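Local coordinates for copper homeostasis protein CutC (Streptococcus agalactiae, PDB 2BDQ) that is a cytoplasmic TIM-barrel protein of the CutC family that may bind copper ions and serve copper homeostasis, at residues I22-C28 / I55-M60; I43-N47 / E87-D91; A92-L98 / P120-A126; F147-H153 / I179-G185. All blocks are in the same frame, centred on the assembly; numbering follows the deposited sequence.

How the interactions relate
All four interactions belong to one TIM barrel, a closed ring of eight parallel strands with helices outside. Interactions 1, 3 and 4, in series along the chain, each join the two strands of a beta-alpha-beta unit and together supply six of the eight wall strands. Neighbouring strands 56-60 and 92-95 carry interaction 1 into interaction 3 (centres about 13 Å apart); strands 121-123 and 149-152 connect interactions 3 and 4 (about 9 Å). Across the interior R24 (interaction 1) lies against M182 and close to like-charged R149 (interaction 4). Interaction 2, alternating with interaction 1 along the chain, lies outside this wall (centres about 10 Å apart), where helix 40-52 packs on the turn before strand 92-95.

Interaction 1. Residues I22-C28 / I55-M60; sequences ISRVELC and ISVAVM
V25, V57, L27 and I55 make the apolar centre of this parallel beta-alpha-beta unit of the TIM barrel, on the side covered by L50 of connecting helix 40-52. I55 (t, t) extends CD1 to V25 CG1 at 3.4 Å and to I22 CG2 at 3.6 Å, and L27 CB meets V57 CG1 at 3.9 Å; beta-branched residues suit such extended backbone. Strands 24-28 and 56-60 have axes 4.6 Å apart, crossing at -28°, and pair R24 with S56, V25 with V57, E26 with A58 and L27 with V59. Five hydrogen bonds alternate: S56 N to S23 O (3.1 Å), V25 N to S56 O (3.0 Å), A58 N to V25 O (2.9 Å), L27 N to A58 O (2.8 Å) and M60 N to L27 O (2.9 Å). On the barrel's inner face, R24 (t, t) forms a salt bridge with E5, R24 CG lying 3.7 Å from S56 CB. Small A58 touches A92 and V94 of the next strand. E26 CD lies 4.1 Å from CG of selenomethionine M60.

Interaction 2. Residues I43-N47 / E87-D91; sequences IKEAN and ELESD
L88 is the residue this contact buries most, followed by N47; I43 and K44 give L88 its apolar partners. The contact packs helix 40-52, in the outer layer of the TIM barrel, on the C-terminal turn of the next helix, 72-87. Segment 43-47 is regular helix, with N47 N bonded to I43 O at 3.0 Å. In 87-91, L88 is the first residue to leave helical angles, and E89, at phi 64° and psi 35°, is the C-prime residue of a Schellman motif in which S90 N bonds back to A85 O. K44 CA lies 5.6 Å from L88 CA, and N47 CA 6.5 Å from S90 CA. The turn presents L88 (m, t) to the helix: its CD1 lies 3.5 Å from I43 CG2, and its CD2 3.7 Å from K44 CB. Leucine suits the place because its two methyls can reach successive residues of the helix, K44 lending its aliphatic base while its end leads away. One turn further on, the N47 side-chain amide (chi1 m) lies against L88 and S90. S90 OG is hydrogen-bonded to A85 O. On the outer side E45 forms a salt bridge with R76 of the second subunit; behind the contact lies strand 56-60, where V59 touches both I43 and S90, just before strand 92-95 begins.

Interaction 3. Residues A92-L98 / P120-A126; sequences ALVLGIL and PLVFHMA
Four main-chain hydrogen bonds tie 92-95 to 120-124: L93 N to P120 O (3.1 Å), V122 N to L93 O (2.9 Å), L95 N to V122 O (3.0 Å) and H124 N to L95 O (3.2 Å), the alternating pattern of a parallel pair. P120, which has no NH to offer, begins the ladder as an acceptor. On the far edges A92 and V94 bond through their backbones to V59, V94 also to I61, and L121 N bonds weakly to T148 OG1. The strand axes lie 4.9 Å apart at -23°, pairing L93 with L121, V94 with V122 and L95 with F123. Beyond the strands H124 (chi1 p) takes over: its ND1 accepts A126 N at 3.2 Å, and a water 2.9 Å from H124 NE2 donates to G96 O at 3.2 Å. G96 N, though 3.2 Å from H124 NE2, is too poorly angled to bond to it. A CB on G96 would clash with H124 CE1; its CA instead makes a CH-pi contact over the F123 ring, 4.0 Å from the centroid. Valines pack on one face, V94 CG2 to V122 CG1 at 3.4 Å, and leucines on the other, L93 CB to L121 CD2 at 3.8 Å. The unit is a right-handed beta-alpha-beta crossover of the TIM barrel: the leucine face packs on helices 72-87 and 106-116, while strands 56-60 and 149-152 flank the pair.

Interaction 4. Residues F147-H153 / I179-G185; sequences FTRILLH and IEIMVGG
Strands 149-152 and 180-183 run parallel, axes 4.6 Å apart at -23°, with R149 opposite E180, I150 opposite I181, L151 opposite M182 and L152 opposite V183. The ladder reads E180 N to T148 O (3.1 Å), I150 N to E180 O (2.8 Å), M182 N to I150 O (2.7 Å), L152 N to M182 O (3.0 Å) and G184 N to L152 O (3.0 Å). Beyond it H153 ND1 donates to G184 O (3.1 Å) and weakly to G185 O (2.8 Å), its NE2 bonding to E159 O. A CB on G184 would strike L151 CD1, and G185 has positive phi. I179 (t, t) brings CD1 to I150 CG1 at 3.7 Å. Inside the barrel, long, flexible selenomethionine M182 packs CG 3.9 Å from L151 CD1, and its CE edges the R149 guanidinium, 3.9 Å from R149 NE. E180 forms a salt bridge with K202 and a hydrogen bond with Q203. In this TIM-barrel beta-alpha-beta unit, helices 135-144 and 165-175 cover the outer face, and strands 121-123 and 203-206 flank it.

Interaction 1. Residues I22-C28 / I55-M60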
# COMPACT_ATOMS: atom_id res chain seq x y z
N ILE A 22 -4.92 15.71 18.09
CA ILE A 22 -4.89 15.43 16.66
C ILE A 22 -6.30 15.51 16.11
O ILE A 22 -7.18 14.74 16.50
CB ILE A 22 -4.30 14.03 16.39
CG1 ILE A 22 -2.81 14.05 16.75
CG2 ILE A 22 -4.53 13.64 14.93
CD1 ILE A 22 -2.11 12.73 16.55
N SER A 23 -6.53 16.45 15.20
CA SER A 23 -7.87 16.61 14.65
C SER A 23 -8.08 15.89 13.32
O SER A 23 -9.22 15.61 12.95
CB SER A 23 -8.20 18.10 14.49
OG SER A 23 -7.22 18.79 13.72
N ARG A 24 -7.00 15.55 12.63
CA ARG A 24 -7.14 14.88 11.35
C ARG A 24 -5.98 13.94 11.09
O ARG A 24 -4.88 14.12 11.62
CB ARG A 24 -7.22 15.94 10.26
CG ARG A 24 -7.72 15.48 8.92
CD ARG A 24 -7.99 16.70 8.04
NE ARG A 24 -6.77 17.44 7.79
CZ ARG A 24 -6.65 18.77 7.88
NH1 ARG A 24 -7.68 19.52 8.22
NH2 ARG A 24 -5.48 19.34 7.62
N VAL A 25 -6.22 12.94 10.26
CA VAL A 25 -5.18 11.99 9.92
C VAL A 25 -5.16 11.81 8.41
O VAL A 25 -6.21 11.82 7.76
CB VAL A 25 -5.41 10.63 10.65
CG1 VAL A 25 -6.88 10.39 10.82
CG2 VAL A 25 -4.77 9.49 9.87
N GLU A 26 -3.96 11.71 7.86
CA GLU A 26 -3.81 11.48 6.43
C GLU A 26 -3.64 9.97 6.34
O GLU A 26 -2.63 9.43 6.79
CB GLU A 26 -2.58 12.18 5.86
CG GLU A 26 -2.46 12.00 4.34
CD GLU A 26 -1.13 12.47 3.77
OE1 GLU A 26 -0.08 11.94 4.19
OE2 GLU A 26 -1.14 13.36 2.90
N LEU A 27 -4.62 9.30 5.75
CA LEU A 27 -4.59 7.86 5.62
C LEU A 27 -3.95 7.39 4.31
O LEU A 27 -4.39 7.75 3.23
CB LEU A 27 -6.02 7.30 5.72
CG LEU A 27 -6.28 5.87 6.21
CD1 LEU A 27 -7.59 5.34 5.64
CD2 LEU A 27 -5.15 4.96 5.77
N CYS A 28 -2.90 6.59 4.43
CA CYS A 28 -2.25 6.04 3.25
C CYS A 28 -1.48 4.79 3.64
O CYS A 28 -1.55 4.33 4.78
CB CYS A 28 -1.32 7.07 2.58
SG CYS A 28 -0.36 8.16 3.67
N ILE A 55 -12.39 12.17 14.70
CA ILE A 55 -11.27 12.72 13.95
C ILE A 55 -11.50 12.54 12.45
O ILE A 55 -11.97 11.49 12.01
CB ILE A 55 -9.94 12.08 14.39
CG1 ILE A 55 -8.83 12.45 13.41
CG2 ILE A 55 -10.10 10.58 14.49
CD1 ILE A 55 -7.47 11.94 13.81
N SER A 56 -11.19 13.59 11.68
CA SER A 56 -11.37 13.57 10.23
C SER A 56 -10.31 12.73 9.56
O SER A 56 -9.22 12.52 10.10
CB SER A 56 -11.32 15.00 9.68
OG SER A 56 -12.34 15.79 10.25
N VAL A 57 -10.62 12.29 8.35
CA VAL A 57 -9.73 11.44 7.57
C VAL A 57 -9.51 11.91 6.14
O VAL A 57 -10.45 12.01 5.38
CB VAL A 57 -10.30 10.01 7.48
CG1 VAL A 57 -9.30 9.09 6.79
CG2 VAL A 57 -10.65 9.51 8.87
N ALA A 58 -8.26 12.19 5.79
CA ALA A 58 -7.92 12.62 4.44
C ALA A 58 -7.25 11.41 3.77
O ALA A 58 -6.19 10.97 4.20
CB ALA A 58 -6.95 13.80 4.48
N VAL A 59 -7.88 10.87 2.73
CA VAL A 59 -7.34 9.70 2.05
C VAL A 59 -6.39 10.01 0.90
O VAL A 59 -6.69 10.81 0.01
CB VAL A 59 -8.49 8.79 1.52
CG1 VAL A 59 -7.92 7.59 0.78
CG2 VAL A 59 -9.34 8.34 2.69
N MSE A 60 -5.23 9.35 0.93
CA MSE A 60 -4.22 9.52 -0.11
C MSE A 60 -4.64 8.87 -1.42
O MSE A 60 -5.04 7.71 -1.45
CB MSE A 60 -2.88 8.92 0.34
CG MSE A 60 -1.79 9.95 0.59
SE MSE A 60 -1.15 10.70 -1.08
CE MSE A 60 0.73 10.81 -0.66

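Interaction 2. Residues I43-N47 / E87-D91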
# COMPACT_ATOMS: atom_id res chain seq x y z
N ILE A 43 -9.42 1.72 4.32
CA ILE A 43 -10.17 2.98 4.21
C ILE A 43 -11.51 2.89 4.95
O ILE A 43 -11.87 3.77 5.74
CB ILE A 43 -10.42 3.35 2.72
CG1 ILE A 43 -9.08 3.63 2.02
CG2 ILE A 43 -11.30 4.60 2.63
CD1 ILE A 43 -9.21 3.86 0.52
N LYS A 44 -12.26 1.82 4.70
CA LYS A 44 -13.56 1.63 5.33
C LYS A 44 -13.46 1.56 6.85
O LYS A 44 -14.18 2.27 7.56
CB LYS A 44 -14.21 0.35 4.80
CG LYS A 44 -15.49 -0.07 5.51
CD LYS A 44 -16.00 -1.38 4.89
CE LYS A 44 -17.19 -1.96 5.64
NZ LYS A 44 -18.35 -1.03 5.64
N GLU A 45 -12.58 0.71 7.35
CA GLU A 45 -12.43 0.55 8.79
C GLU A 45 -11.78 1.75 9.48
O GLU A 45 -12.18 2.12 10.58
CB GLU A 45 -11.65 -0.72 9.10
CG GLU A 45 -12.34 -2.00 8.61
CD GLU A 45 -13.78 -2.10 9.09
OE1 GLU A 45 -14.03 -1.89 10.30
OE2 GLU A 45 -14.68 -2.39 8.26
N ALA A 46 -10.78 2.34 8.84
CA ALA A 46 -10.11 3.49 9.43
C ALA A 46 -11.10 4.64 9.57
O ALA A 46 -11.18 5.27 10.62
CB ALA A 46 -8.93 3.91 8.57
N ASN A 47 -11.87 4.92 8.51
CA ASN A 47 -12.85 6.00 8.55
C ASN A 47 -13.85 5.83 9.67
O ASN A 47 -14.17 6.77 10.39
CB ASN A 47 -13.60 6.10 7.22
CG ASN A 47 -12.73 6.62 6.09
OD1 ASN A 47 -13.19 6.77 4.96
ND2 ASN A 47 -11.47 6.89 6.39
N GLU A 87 -17.43 6.93 -1.41
CA GLU A 87 -18.53 6.07 -0.98
C GLU A 87 -18.27 5.55 0.44
O GLU A 87 -19.20 5.14 1.12
CB GLU A 87 -18.75 4.90 -1.94
CG GLU A 87 -17.75 3.76 -1.80
CD GLU A 87 -18.08 2.55 -2.67
OE1 GLU A 87 -17.46 1.49 -2.47
OE2 GLU A 87 -18.95 2.67 -3.56
N LEU A 88 -17.01 5.57 0.86
CA LEU A 88 -16.63 5.11 2.20
C LEU A 88 -16.63 6.26 3.21
O LEU A 88 -16.09 6.13 4.31
CB LEU A 88 -15.26 4.43 2.16
CG LEU A 88 -15.26 3.07 1.45
CD1 LEU A 88 -13.85 2.51 1.34
CD2 LEU A 88 -16.16 2.11 2.23
N GLU A 89 -17.21 7.39 2.80
CA GLU A 89 -17.34 8.58 3.64
C GLU A 89 -16.05 9.27 4.07
O GLU A 89 -15.97 9.79 5.19
CB GLU A 89 -18.18 8.24 4.88
CG GLU A 89 -19.58 7.72 4.57
CD GLU A 89 -20.32 7.26 5.82
OE1 GLU A 89 -20.59 8.10 6.71
OE2 GLU A 89 -20.63 6.05 5.91
N SER A 90 -15.04 9.28 3.21
CA SER A 90 -13.80 9.95 3.54
C SER A 90 -14.09 11.45 3.60
O SER A 90 -14.96 11.96 2.90
CB SER A 90 -12.73 9.66 2.48
OG SER A 90 -12.45 8.27 2.43
N ASP A 91 -13.35 12.16 4.45
CA ASP A 91 -13.54 13.59 4.63
C ASP A 91 -12.76 14.45 3.64
O ASP A 91 -13.16 15.58 3.35
CB ASP A 91 -13.16 13.98 6.05
CG ASP A 91 -14.04 13.31 7.08
OD1 ASP A 91 -15.24 13.67 7.15
OD2 ASP A 91 -13.55 12.40 7.78

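Interaction 3. Residues A92-L98 / P120-A126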
# COMPACT_ATOMS: atom_id res chain seq x y z
N ALA A 92 -11.66 13.91 3.13
CA ALA A 92 -10.85 14.65 2.17
C ALA A 92 -10.03 13.72 1.30
O ALA A 92 -9.78 12.58 1.66
CB ALA A 92 -9.94 15.62 2.92
N LEU A 93 -9.61 14.23 0.14
CA LEU A 93 -8.80 13.47 -0.79
C LEU A 93 -7.48 14.20 -1.00
O LEU A 93 -7.46 15.42 -1.16
CB LEU A 93 -9.55 13.31 -2.11
CG LEU A 93 -10.99 12.80 -1.99
CD1 LEU A 93 -11.65 12.80 -3.37
CD2 LEU A 93 -11.01 11.40 -1.39
N VAL A 94 -6.38 13.45 -0.98
CA VAL A 94 -5.04 14.02 -1.14
C VAL A 94 -4.43 13.49 -2.44
O VAL A 94 -4.22 12.28 -2.59
CB VAL A 94 -4.13 13.60 0.04
CG1 VAL A 94 -2.83 14.38 0.01
CG2 VAL A 94 -4.87 13.81 1.36
N LEU A 95 -4.14 14.39 -3.37
CA LEU A 95 -3.56 13.97 -4.64
C LEU A 95 -2.62 15.04 -5.20
O LEU A 95 -2.52 16.14 -4.66
CB LEU A 95 -4.67 13.69 -5.66
CG LEU A 95 -5.49 14.87 -6.19
CD1 LEU A 95 -6.21 14.47 -7.46
CD2 LEU A 95 -6.48 15.32 -5.14
N GLY A 96 -1.94 14.71 -6.29
CA GLY A 96 -1.03 15.67 -6.90
C GLY A 96 -0.57 15.16 -8.24
O GLY A 96 0.02 14.09 -8.34
N ILE A 97 -0.86 15.93 -9.28
CA ILE A 97 -0.47 15.54 -10.63
C ILE A 97 0.33 16.66 -11.29
O ILE A 97 -0.09 17.82 -11.30
CB ILE A 97 -1.71 15.26 -11.50
CG1 ILE A 97 -2.75 14.46 -10.71
CG2 ILE A 97 -1.31 14.48 -12.75
CD1 ILE A 97 -4.08 14.29 -11.45
N LEU A 98 1.48 16.31 -11.86
CA LEU A 98 2.33 17.29 -12.52
C LEU A 98 2.66 16.86 -13.94
O LEU A 98 2.65 15.68 -14.25
CB LEU A 98 3.65 17.46 -11.77
CG LEU A 98 3.62 17.90 -10.31
CD1 LEU A 98 5.06 17.96 -9.81
CD2 LEU A 98 2.94 19.26 -10.16
N PRO A 120 -13.65 17.80 -0.11
CA PRO A 120 -12.51 18.71 0.05
C PRO A 120 -11.28 18.09 -0.60
O PRO A 120 -11.03 16.90 -0.45
CB PRO A 120 -12.36 18.81 1.56
CG PRO A 120 -13.76 18.65 2.05
CD PRO A 120 -14.29 17.53 1.18
N LEU A 121 -10.51 18.91 -1.32
CA LEU A 121 -9.32 18.43 -2.01
C LEU A 121 -8.04 19.08 -1.53
O LEU A 121 -7.98 20.29 -1.30
CB LEU A 121 -9.46 18.66 -3.51
CG LEU A 121 -10.59 17.92 -4.23
CD1 LEU A 121 -10.70 18.43 -5.66
CD2 LEU A 121 -10.32 16.42 -4.22
N VAL A 122 -7.00 18.27 -1.38
CA VAL A 122 -5.69 18.76 -0.97
C VAL A 122 -4.61 18.29 -1.94
O VAL A 122 -4.61 17.13 -2.36
CB VAL A 122 -5.36 18.34 0.50
CG1 VAL A 122 -5.93 17.00 0.81
CG2 VAL A 122 -3.85 18.37 0.73
N PHE A 123 -3.73 19.22 -2.31
CA PHE A 123 -2.60 18.96 -3.21
C PHE A 123 -1.41 18.69 -2.28
O PHE A 123 -1.11 19.50 -1.40
CB PHE A 123 -2.37 20.21 -4.09
CG PHE A 123 -1.60 19.93 -5.36
CD1 PHE A 123 -0.21 19.87 -5.37
CD2 PHE A 123 -2.27 19.69 -6.55
CE1 PHE A 123 0.49 19.56 -6.54
CE2 PHE A 123 -1.58 19.38 -7.72
CZ PHE A 123 -0.19 19.32 -7.71
N HIS A 124 -0.73 17.56 -2.47
CA HIS A 124 0.38 17.22 -1.59
C HIS A 124 1.78 17.73 -1.95
O HIS A 124 1.93 18.62 -2.79
CB HIS A 124 0.42 15.70 -1.39
CG HIS A 124 0.45 14.91 -2.66
ND1 HIS A 124 1.36 15.17 -3.67
CD2 HIS A 124 -0.28 13.86 -3.08
CE1 HIS A 124 1.18 14.30 -4.65
NE2 HIS A 124 0.19 13.49 -4.31
N MSE A 125 2.78 17.15 -1.29
CA MSE A 125 4.20 17.49 -1.44
C MSE A 125 4.67 17.66 -2.89
O MSE A 125 5.74 18.20 -3.14
CB MSE A 125 5.05 16.42 -0.73
CG MSE A 125 6.15 16.93 0.21
SE MSE A 125 5.61 17.35 2.06
CE MSE A 125 5.55 15.56 2.80
N ALA A 126 3.90 17.18 -3.86
CA ALA A 126 4.29 17.33 -5.26
C ALA A 126 4.41 18.82 -5.58
O ALA A 126 5.08 19.21 -6.55
CB ALA A 126 3.26 16.69 -6.18
O HOH W 1 -1.05 11.78 -6.34

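Interaction 4. Residues F147-H153 / I179-G185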
# COMPACT_ATOMS: atom_id res chain seq x y z
N PHE A 147 -9.52 23.56 -4.94
CA PHE A 147 -8.79 22.85 -3.90
C PHE A 147 -8.93 23.55 -2.55
O PHE A 147 -8.99 24.78 -2.50
CB PHE A 147 -7.31 22.74 -4.28
CG PHE A 147 -6.97 21.50 -5.04
CD1 PHE A 147 -6.36 20.42 -4.39
CD2 PHE A 147 -7.28 21.39 -6.39
CE1 PHE A 147 -6.06 19.25 -5.09
CE2 PHE A 147 -6.98 20.22 -7.09
CZ PHE A 147 -6.36 19.15 -6.43
N THR A 148 -8.97 22.77 -1.47
CA THR A 148 -9.12 23.29 -0.11
C THR A 148 -7.80 23.66 0.57
O THR A 148 -7.72 24.67 1.26
CB THR A 148 -9.88 22.28 0.77
OG1 THR A 148 -11.16 22.00 0.18
CG2 THR A 148 -10.10 22.82 2.17
N ARG A 149 -6.78 22.83 0.42
CA ARG A 149 -5.49 23.14 1.02
C ARG A 149 -4.32 22.52 0.27
O ARG A 149 -4.50 21.66 -0.60
CB ARG A 149 -5.44 22.74 2.50
CG ARG A 149 -5.63 21.28 2.77
CD ARG A 149 -5.40 20.94 4.24
NE ARG A 149 -6.02 19.65 4.51
CZ ARG A 149 -7.33 19.48 4.66
NH1 ARG A 149 -8.13 20.53 4.59
NH2 ARG A 149 -7.83 18.26 4.83
N ILE A 150 -3.13 22.98 0.63
CA ILE A 150 -1.90 22.54 0.02
C ILE A 150 -0.91 22.13 1.11
O ILE A 150 -0.65 22.89 2.05
CB ILE A 150 -1.24 23.67 -0.80
CG1 ILE A 150 -2.25 24.28 -1.76
CG2 ILE A 150 -0.04 23.13 -1.56
CD1 ILE A 150 -1.71 25.46 -2.56
N LEU A 151 -0.38 20.92 0.96
CA LEU A 151 0.61 20.37 1.88
C LEU A 151 1.95 20.57 1.18
O LEU A 151 2.16 20.05 0.08
CB LEU A 151 0.36 18.88 2.12
CG LEU A 151 1.49 18.17 2.88
CD1 LEU A 151 1.71 18.85 4.22
CD2 LEU A 151 1.15 16.71 3.07
N LEU A 152 2.84 21.32 1.82
CA LEU A 152 4.14 21.59 1.22
C LEU A 152 5.28 21.65 2.24
O LEU A 152 5.06 21.84 3.43
CB LEU A 152 4.07 22.90 0.43
CG LEU A 152 3.54 24.16 1.12
CD1 LEU A 152 4.64 24.78 1.99
CD2 LEU A 152 3.10 25.16 0.06
N HIS A 153 6.49 21.48 1.73
CA HIS A 153 7.69 21.49 2.55
C HIS A 153 8.43 22.82 2.41
O HIS A 153 9.14 23.23 3.32
CB HIS A 153 8.61 20.33 2.14
CG HIS A 153 9.90 20.28 2.90
ND1 HIS A 153 9.96 20.02 4.25
CD2 HIS A 153 11.17 20.47 2.49
CE1 HIS A 153 11.22 20.05 4.64
NE2 HIS A 153 11.98 20.33 3.60
N ILE A 179 -6.95 29.73 0.12
CA ILE A 179 -6.70 28.31 0.25
C ILE A 179 -5.73 28.11 1.41
O ILE A 179 -4.81 28.90 1.61
CB ILE A 179 -6.10 27.74 -1.05
CG1 ILE A 179 -5.97 26.22 -0.94
CG2 ILE A 179 -4.75 28.38 -1.33
CD1 ILE A 179 -5.66 25.55 -2.25
N GLU A 180 -5.95 27.05 2.19
CA GLU A 180 -5.11 26.75 3.35
C GLU A 180 -3.75 26.16 3.02
O GLU A 180 -3.62 25.32 2.14
CB GLU A 180 -5.85 25.81 4.30
CG GLU A 180 -6.92 26.47 5.17
CD GLU A 180 -6.34 27.51 6.15
OE1 GLU A 180 -6.29 28.71 5.80
OE2 GLU A 180 -5.91 27.11 7.27
N ILE A 181 -2.74 26.60 3.76
CA ILE A 181 -1.39 26.09 3.58
C ILE A 181 -1.03 25.23 4.80
O ILE A 181 -1.19 25.66 5.95
CB ILE A 181 -0.37 27.24 3.48
CG1 ILE A 181 -0.64 28.08 2.23
CG2 ILE A 181 1.04 26.67 3.49
CD1 ILE A 181 -0.36 27.37 0.92
N MSE A 182 -0.54 24.03 4.55
CA MSE A 182 -0.16 23.13 5.63
C MSE A 182 1.30 22.74 5.47
O MSE A 182 1.75 22.43 4.37
CB MSE A 182 -1.07 21.89 5.62
CG MSE A 182 -0.63 20.80 6.60
SE MSE A 182 -1.99 19.44 6.94
CE MSE A 182 -2.28 18.78 5.13
N VAL A 183 2.06 22.76 6.56
CA VAL A 183 3.47 22.39 6.48
C VAL A 183 3.66 20.90 6.75
O VAL A 183 2.99 20.32 7.61
CB VAL A 183 4.34 23.20 7.46
CG1 VAL A 183 4.43 24.63 6.99
CG2 VAL A 183 3.75 23.13 8.87
N GLY A 184 4.59 20.31 6.00
CA GLY A 184 4.91 18.90 6.14
C GLY A 184 6.37 18.65 5.79
O GLY A 184 7.05 19.54 5.27
N GLY A 185 6.84 17.44 6.06
CA GLY A 185 8.22 17.08 5.77
C GLY A 185 9.18 17.60 6.83
O GLY A 185 9.64 18.73 6.75